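Local coordinates for protein thermotoga maritima TmcAL (Thermotoga maritima, PDB 5Y0T) that belongs to the HIGH nucleotidyl transferase family of the HUP clan and holds an adenosine-5'-rp-alpha-thio-triphosphate in this structure, at residues 338-347 against 413-423. Sequence-based numbering, arbitrary orientation.
Sequences RILGFTEKGR and DFSIHPIFLRT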
ATOM      1  N   ARG A 338       5.577  25.778   7.940  1.00 18.48           N
ATOM      2  CA  ARG A 338       6.238  24.790   8.802  1.00 17.29           C
ATOM      3  C   ARG A 338       7.710  25.171   8.982  1.00 19.76           C
ATOM      4  O   ARG A 338       8.431  25.273   8.008  1.00 16.61           O
ATOM      5  CB  ARG A 338       6.129  23.372   8.204  1.00 20.27           C
ATOM      6  CG  ARG A 338       7.013  22.313   8.916  1.00 19.58           C
ATOM      7  CD  ARG A 338       6.356  21.774  10.196  1.00 23.22           C
ATOM      8  NE  ARG A 338       7.219  20.798  10.879  1.00 20.33           N
ATOM      9  CZ  ARG A 338       7.268  19.506  10.563  1.00 25.02           C
ATOM     10  NH1 ARG A 338       6.483  19.029   9.599  1.00 19.52           N
ATOM     11  NH2 ARG A 338       8.074  18.687  11.231  1.00 20.87           N
ATOM     12  N   ILE A 339       8.149  25.363  10.224  1.00 17.67           N
ATOM     13  CA  ILE A 339       9.550  25.681  10.502  1.00 16.08           C
ATOM     14  C   ILE A 339      10.324  24.387  10.694  1.00 18.02           C
ATOM     15  O   ILE A 339      10.023  23.641  11.617  1.00 20.06           O
ATOM     16  CB  ILE A 339       9.726  26.523  11.792  1.00 22.54           C
ATOM     17  CG1 ILE A 339       8.839  27.776  11.797  1.00 23.04           C
ATOM     18  CG2 ILE A 339      11.213  26.839  12.037  1.00 19.49           C
ATOM     19  CD1 ILE A 339       8.992  28.660  10.614  1.00 25.52           C
ATOM     20  N   LEU A 340      11.264  24.086   9.797  1.00 16.86           N
ATOM     21  CA  LEU A 340      12.137  22.927   9.980  1.00 20.85           C
ATOM     22  C   LEU A 340      13.394  23.240  10.782  1.00 21.55           C
ATOM     23  O   LEU A 340      13.999  22.338  11.359  1.00 17.25           O
ATOM     24  CB  LEU A 340      12.535  22.333   8.628  1.00 20.30           C
ATOM     25  CG  LEU A 340      11.404  21.691   7.823  1.00 20.84           C
ATOM     26  CD1 LEU A 340      11.972  21.245   6.499  1.00 17.20           C
ATOM     27  CD2 LEU A 340      10.735  20.495   8.580  1.00 18.58           C
ATOM     28  N   GLY A 341      13.800  24.510  10.810  1.00 18.68           N
ATOM     29  CA  GLY A 341      14.975  24.883  11.566  1.00 16.54           C
ATOM     30  C   GLY A 341      15.298  26.365  11.475  1.00 19.67           C
ATOM     31  O   GLY A 341      14.838  27.062  10.557  1.00 16.46           O
ATOM     32  N   PHE A 342      16.059  26.851  12.453  1.00 18.84           N
ATOM     33  CA  PHE A 342      16.561  28.217  12.401  1.00 19.97           C
ATOM     34  C   PHE A 342      17.794  28.372  13.281  1.00 20.95           C
ATOM     35  O   PHE A 342      18.044  27.560  14.180  1.00 22.75           O
ATOM     36  CB  PHE A 342      15.472  29.241  12.799  1.00 16.83           C
ATOM     37  CG  PHE A 342      14.813  28.979  14.147  1.00 18.56           C
ATOM     38  CD1 PHE A 342      13.759  28.078  14.252  1.00 17.90           C
ATOM     39  CD2 PHE A 342      15.204  29.676  15.281  1.00 18.45           C
ATOM     40  CE1 PHE A 342      13.132  27.861  15.472  1.00 14.48           C
ATOM     41  CE2 PHE A 342      14.586  29.462  16.520  1.00 21.15           C
ATOM     42  CZ  PHE A 342      13.542  28.548  16.616  1.00 13.95           C
ATOM     43  N   THR A 343      18.582  29.408  13.008  1.00 16.75           N
ATOM     44  CA  THR A 343      19.713  29.709  13.865  1.00 16.91           C
ATOM     45  C   THR A 343      19.376  30.722  14.953  1.00 16.84           C
ATOM     46  O   THR A 343      18.327  31.346  14.929  1.00 21.78           O
ATOM     47  CB  THR A 343      20.874  30.292  13.063  1.00 19.46           C
ATOM     48  OG1 THR A 343      20.469  31.558  12.526  1.00 19.42           O
ATOM     49  CG2 THR A 343      21.271  29.348  11.928  1.00 21.26           C
ATOM     50  N   GLU A 344      20.325  30.940  15.853  1.00 16.06           N
ATOM     51  CA  GLU A 344      20.195  31.987  16.863  1.00 22.72           C
ATOM     52  C   GLU A 344      19.920  33.357  16.226  1.00 23.60           C
ATOM     53  O   GLU A 344      19.077  34.133  16.699  1.00 20.12           O
ATOM     54  CB  GLU A 344      21.455  32.046  17.713  1.00 22.89           C
ATOM     55  CG  GLU A 344      21.381  33.068  18.812  1.00 30.28           C
ATOM     56  CD  GLU A 344      22.591  33.033  19.703  1.00 37.54           C
ATOM     57  OE1 GLU A 344      23.392  32.077  19.586  1.00 31.14           O
ATOM     58  OE2 GLU A 344      22.734  33.966  20.517  1.00 39.60           O
ATOM     59  N   LYS A 345      20.637  33.650  15.150  1.00 23.39           N
ATOM     60  CA  LYS A 345      20.391  34.862  14.374  1.00 26.94           C
ATOM     61  C   LYS A 345      18.990  34.822  13.757  1.00 25.38           C
ATOM     62  O   LYS A 345      18.277  35.823  13.758  1.00 26.89           O
ATOM     63  CB  LYS A 345      21.443  35.023  13.272  1.00 24.03           C
ATOM     64  CG  LYS A 345      21.211  36.234  12.351  1.00 27.40           C
ATOM     65  CD  LYS A 345      21.409  37.548  13.114  1.00 32.16           C
ATOM     66  CE  LYS A 345      21.421  38.761  12.166  1.00 30.70           C
ATOM     67  NZ  LYS A 345      21.595  40.066  12.891  1.00 35.03           N
ATOM     68  N   GLY A 346      18.614  33.655  13.233  1.00 20.90           N
ATOM     69  CA  GLY A 346      17.297  33.432  12.663  1.00 20.85           C
ATOM     70  C   GLY A 346      16.131  33.767  13.579  1.00 21.35           C
ATOM     71  O   GLY A 346      15.047  34.123  13.091  1.00 21.39           O
ATOM     72  N   ARG A 347      16.338  33.653  14.896  1.00 22.21           N
ATOM     73  CA  ARG A 347      15.309  34.023  15.879  1.00 21.46           C
ATOM     74  C   ARG A 347      14.692  35.387  15.617  1.00 21.45           C
ATOM     75  O   ARG A 347      13.482  35.581  15.773  1.00 23.71           O
ATOM     76  CB  ARG A 347      15.882  34.073  17.302  1.00 21.95           C
ATOM     77  CG  ARG A 347      16.217  32.736  17.943  1.00 21.73           C
ATOM     78  CD  ARG A 347      16.878  33.031  19.308  1.00 23.50           C
ATOM     79  NE  ARG A 347      17.096  31.830  20.105  1.00 29.59           N
ATOM     80  CZ  ARG A 347      17.944  31.767  21.131  1.00 31.54           C
ATOM     81  NH1 ARG A 347      18.676  32.835  21.461  1.00 28.07           N
ATOM     82  NH2 ARG A 347      18.067  30.635  21.822  1.00 31.89           N
ATOM     83  N   ASP A 413       8.228  13.719  12.554  1.00 15.41           N
ATOM     84  CA  ASP A 413       7.705  15.082  12.633  1.00 20.26           C
ATOM     85  C   ASP A 413       7.377  15.508  14.060  1.00 24.17           C
ATOM     86  O   ASP A 413       7.413  16.688  14.385  1.00 21.39           O
ATOM     87  CB  ASP A 413       6.473  15.241  11.783  1.00 20.73           C
ATOM     88  CG  ASP A 413       6.813  15.325  10.335  1.00 20.48           C
ATOM     89  OD1 ASP A 413       6.441  14.394   9.614  1.00 20.77           O
ATOM     90  OD2 ASP A 413       7.499  16.298   9.944  1.00 23.17           O
ATOM     91  N   PHE A 414       6.948  14.569  14.884  1.00 21.69           N
ATOM     92  CA  PHE A 414       6.689  14.903  16.277  1.00 21.11           C
ATOM     93  C   PHE A 414       7.898  14.762  17.191  1.00 26.43           C
ATOM     94  O   PHE A 414       8.013  15.490  18.175  1.00 30.77           O
ATOM     95  CB  PHE A 414       5.489  14.094  16.767  1.00 22.99           C
ATOM     96  CG  PHE A 414       4.252  14.386  15.974  1.00 24.33           C
ATOM     97  CD1 PHE A 414       3.495  15.523  16.247  1.00 27.11           C
ATOM     98  CD2 PHE A 414       3.887  13.583  14.897  1.00 25.42           C
ATOM     99  CE1 PHE A 414       2.373  15.833  15.487  1.00 23.43           C
ATOM    100  CE2 PHE A 414       2.748  13.883  14.131  1.00 26.52           C
ATOM    101  CZ  PHE A 414       1.990  14.998  14.429  1.00 23.57           C
ATOM    102  N   SER A 415       8.789  13.831  16.882  1.00 21.62           N
ATOM    103  CA  SER A 415       9.903  13.564  17.794  1.00 23.82           C
ATOM    104  C   SER A 415      11.080  14.530  17.586  1.00 25.60           C
ATOM    105  O   SER A 415      11.827  14.803  18.518  1.00 23.13           O
ATOM    106  CB  SER A 415      10.358  12.103  17.668  1.00 26.79           C
ATOM    107  OG  SER A 415      11.020  11.873  16.444  1.00 42.99           O
ATOM    108  N   ILE A 416      11.236  15.049  16.369  1.00 19.44           N
ATOM    109  CA  ILE A 416      12.352  15.942  16.041  1.00 21.08           C
ATOM    110  C   ILE A 416      11.865  17.378  15.997  1.00 27.73           C
ATOM    111  O   ILE A 416      11.081  17.738  15.123  1.00 23.92           O
ATOM    112  CB  ILE A 416      12.985  15.629  14.658  1.00 16.74           C
ATOM    113  CG1 ILE A 416      13.338  14.137  14.492  1.00 28.00           C
ATOM    114  CG2 ILE A 416      14.188  16.572  14.374  1.00 20.83           C
ATOM    115  CD1 ILE A 416      14.300  13.571  15.510  1.00 37.61           C
ATOM    116  N   HIS A 417      12.321  18.209  16.924  1.00 25.22           N
ATOM    117  CA  HIS A 417      11.931  19.618  16.894  1.00 25.18           C
ATOM    118  C   HIS A 417      12.762  20.366  15.839  1.00 23.66           C
ATOM    119  O   HIS A 417      13.756  19.831  15.358  1.00 22.90           O
ATOM    120  CB  HIS A 417      12.074  20.227  18.303  1.00 24.40           C
ATOM    121  CG  HIS A 417      11.037  19.715  19.258  1.00 31.22           C
ATOM    122  ND1 HIS A 417      11.269  18.665  20.119  1.00 38.90           N
ATOM    123  CD2 HIS A 417       9.735  20.055  19.421  1.00 35.64           C
ATOM    124  CE1 HIS A 417      10.165  18.400  20.799  1.00 35.94           C
ATOM    125  NE2 HIS A 417       9.221  19.230  20.395  1.00 38.06           N
ATOM    126  N   PRO A 418      12.342  21.584  15.462  1.00 21.86           N
ATOM    127  CA  PRO A 418      13.138  22.367  14.506  1.00 20.65           C
ATOM    128  C   PRO A 418      14.611  22.372  14.864  1.00 20.38           C
ATOM    129  O   PRO A 418      14.971  22.590  16.032  1.00 18.29           O
ATOM    130  CB  PRO A 418      12.558  23.774  14.655  1.00 20.63           C
ATOM    131  CG  PRO A 418      11.108  23.522  14.973  1.00 22.85           C
ATOM    132  CD  PRO A 418      11.085  22.276  15.819  1.00 20.55           C
ATOM    133  N   ILE A 419      15.459  22.126  13.877  1.00 17.54           N
ATOM    134  CA  ILE A 419      16.896  22.187  14.124  1.00 14.33           C
ATOM    135  C   ILE A 419      17.264  23.567  14.657  1.00 19.16           C
ATOM    136  O   ILE A 419      16.766  24.573  14.156  1.00 22.24           O
ATOM    137  CB  ILE A 419      17.708  21.903  12.840  1.00 21.00           C
ATOM    138  CG1 ILE A 419      17.224  20.614  12.163  1.00 21.76           C
ATOM    139  CG2 ILE A 419      19.229  21.915  13.132  1.00 20.81           C
ATOM    140  CD1 ILE A 419      17.159  19.416  13.103  1.00 27.18           C
ATOM    141  N   PHE A 420      18.130  23.623  15.667  1.00 19.41           N
ATOM    142  CA  PHE A 420      18.608  24.923  16.159  1.00 18.82           C
ATOM    143  C   PHE A 420      20.130  24.971  16.302  1.00 22.43           C
ATOM    144  O   PHE A 420      20.731  24.090  16.916  1.00 22.17           O
ATOM    145  CB  PHE A 420      17.964  25.277  17.509  1.00 22.48           C
ATOM    146  CG  PHE A 420      18.405  26.622  18.042  1.00 20.11           C
ATOM    147  CD1 PHE A 420      17.847  27.794  17.541  1.00 16.53           C
ATOM    148  CD2 PHE A 420      19.409  26.713  18.987  1.00 18.85           C
ATOM    149  CE1 PHE A 420      18.279  29.043  17.999  1.00 18.09           C
ATOM    150  CE2 PHE A 420      19.842  27.957  19.455  1.00 28.05           C
ATOM    151  CZ  PHE A 420      19.274  29.116  18.956  1.00 19.91           C
ATOM    152  N   LEU A 421      20.747  26.035  15.784  1.00 17.95           N
ATOM    153  CA  LEU A 421      22.199  26.192  15.889  1.00 21.65           C
ATOM    154  C   LEU A 421      22.514  27.541  16.485  1.00 24.51           C
ATOM    155  O   LEU A 421      21.962  28.548  16.040  1.00 21.63           O
ATOM    156  CB  LEU A 421      22.877  26.071  14.516  1.00 18.74           C
ATOM    157  CG  LEU A 421      22.591  24.808  13.710  1.00 25.00           C
ATOM    158  CD1 LEU A 421      23.327  24.846  12.369  1.00 25.47           C
ATOM    159  CD2 LEU A 421      23.001  23.591  14.508  1.00 30.26           C
ATOM    160  N   ARG A 422      23.396  27.567  17.479  1.00 22.66           N
ATOM    161  CA  ARG A 422      23.835  28.833  18.049  1.00 23.21           C
ATOM    162  C   ARG A 422      24.754  29.533  17.060  1.00 27.08           C
ATOM    163  O   ARG A 422      25.373  28.897  16.218  1.00 25.44           O
ATOM    164  CB  ARG A 422      24.539  28.618  19.381  1.00 25.16           C
ATOM    165  CG  ARG A 422      23.633  27.977  20.413  1.00 33.61           C
ATOM    166  CD  ARG A 422      24.294  27.957  21.774  1.00 40.43           C
ATOM    167  NE  ARG A 422      24.493  29.307  22.281  1.00 49.77           N
ATOM    168  CZ  ARG A 422      24.890  29.585  23.516  1.00 55.13           C
ATOM    169  NH1 ARG A 422      25.126  28.601  24.372  1.00 48.47           N
ATOM    170  NH2 ARG A 422      25.049  30.848  23.890  1.00 60.99           N
ATOM    171  N   THR A 423      24.821  30.852  17.144  1.00 33.17           N
ATOM    172  CA  THR A 423      25.566  31.604  16.146  1.00 34.06           C
ATOM    173  C   THR A 423      26.850  32.103  16.794  1.00 44.47           C
ATOM    174  O   THR A 423      27.659  31.293  17.273  1.00 43.45           O
ATOM    175  CB  THR A 423      24.731  32.783  15.552  1.00 48.64           C
ATOM    176  OG1 THR A 423      24.225  33.590  16.617  1.00 38.63           O
ATOM    177  CG2 THR A 423      23.527  32.278  14.633  1.00 17.51           C
TER
HETATM  178  O   HOH W   1      25.815  31.923  20.604  1.00 37.38           O
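F420 turns its ring edge toward the face of F342 in an offset edge-to-face pair, centroids 5.7 Å apart with planes at 74°. A chi1 of 54° sets F342 CG between the backbone N and the carbonyl carbon; from there the ring also brings CE1 to 4.2 Å from P418 CB. Beyond it, F420 CZ lies over one face of the R347 guanidinium, 3.5 Å from NH2, the two planes nearly parallel. Beneath these rings strands 338-343 and 419-421 run parallel: I419 N donates to L340 O, F342 N to I419 O at 2.9 Å, and E344 N to L421 O, while L421 N to F342 O is weak. T423 N gives E344 OE1 a nearly straight 3.1 Å bond (172°) from above the carboxylate plane. T343 OG1 caps the next helix by accepting from G346 N. At the other end, R338 NH1 and NH2 both grip D413 OD2, NH2 at 2.8 Å on the anti lone pair; K52 also salt-bridges OD2, and T395 OG1 hydrogen-bonds OD1. Strand 66-70 pairs antiparallel with 338-343, where L340 and G341 form a classic bulge opposite V67. The C-terminal strand thus extends the sheet, and two cations on D413 would probably stabilise its carboxylate as an anion.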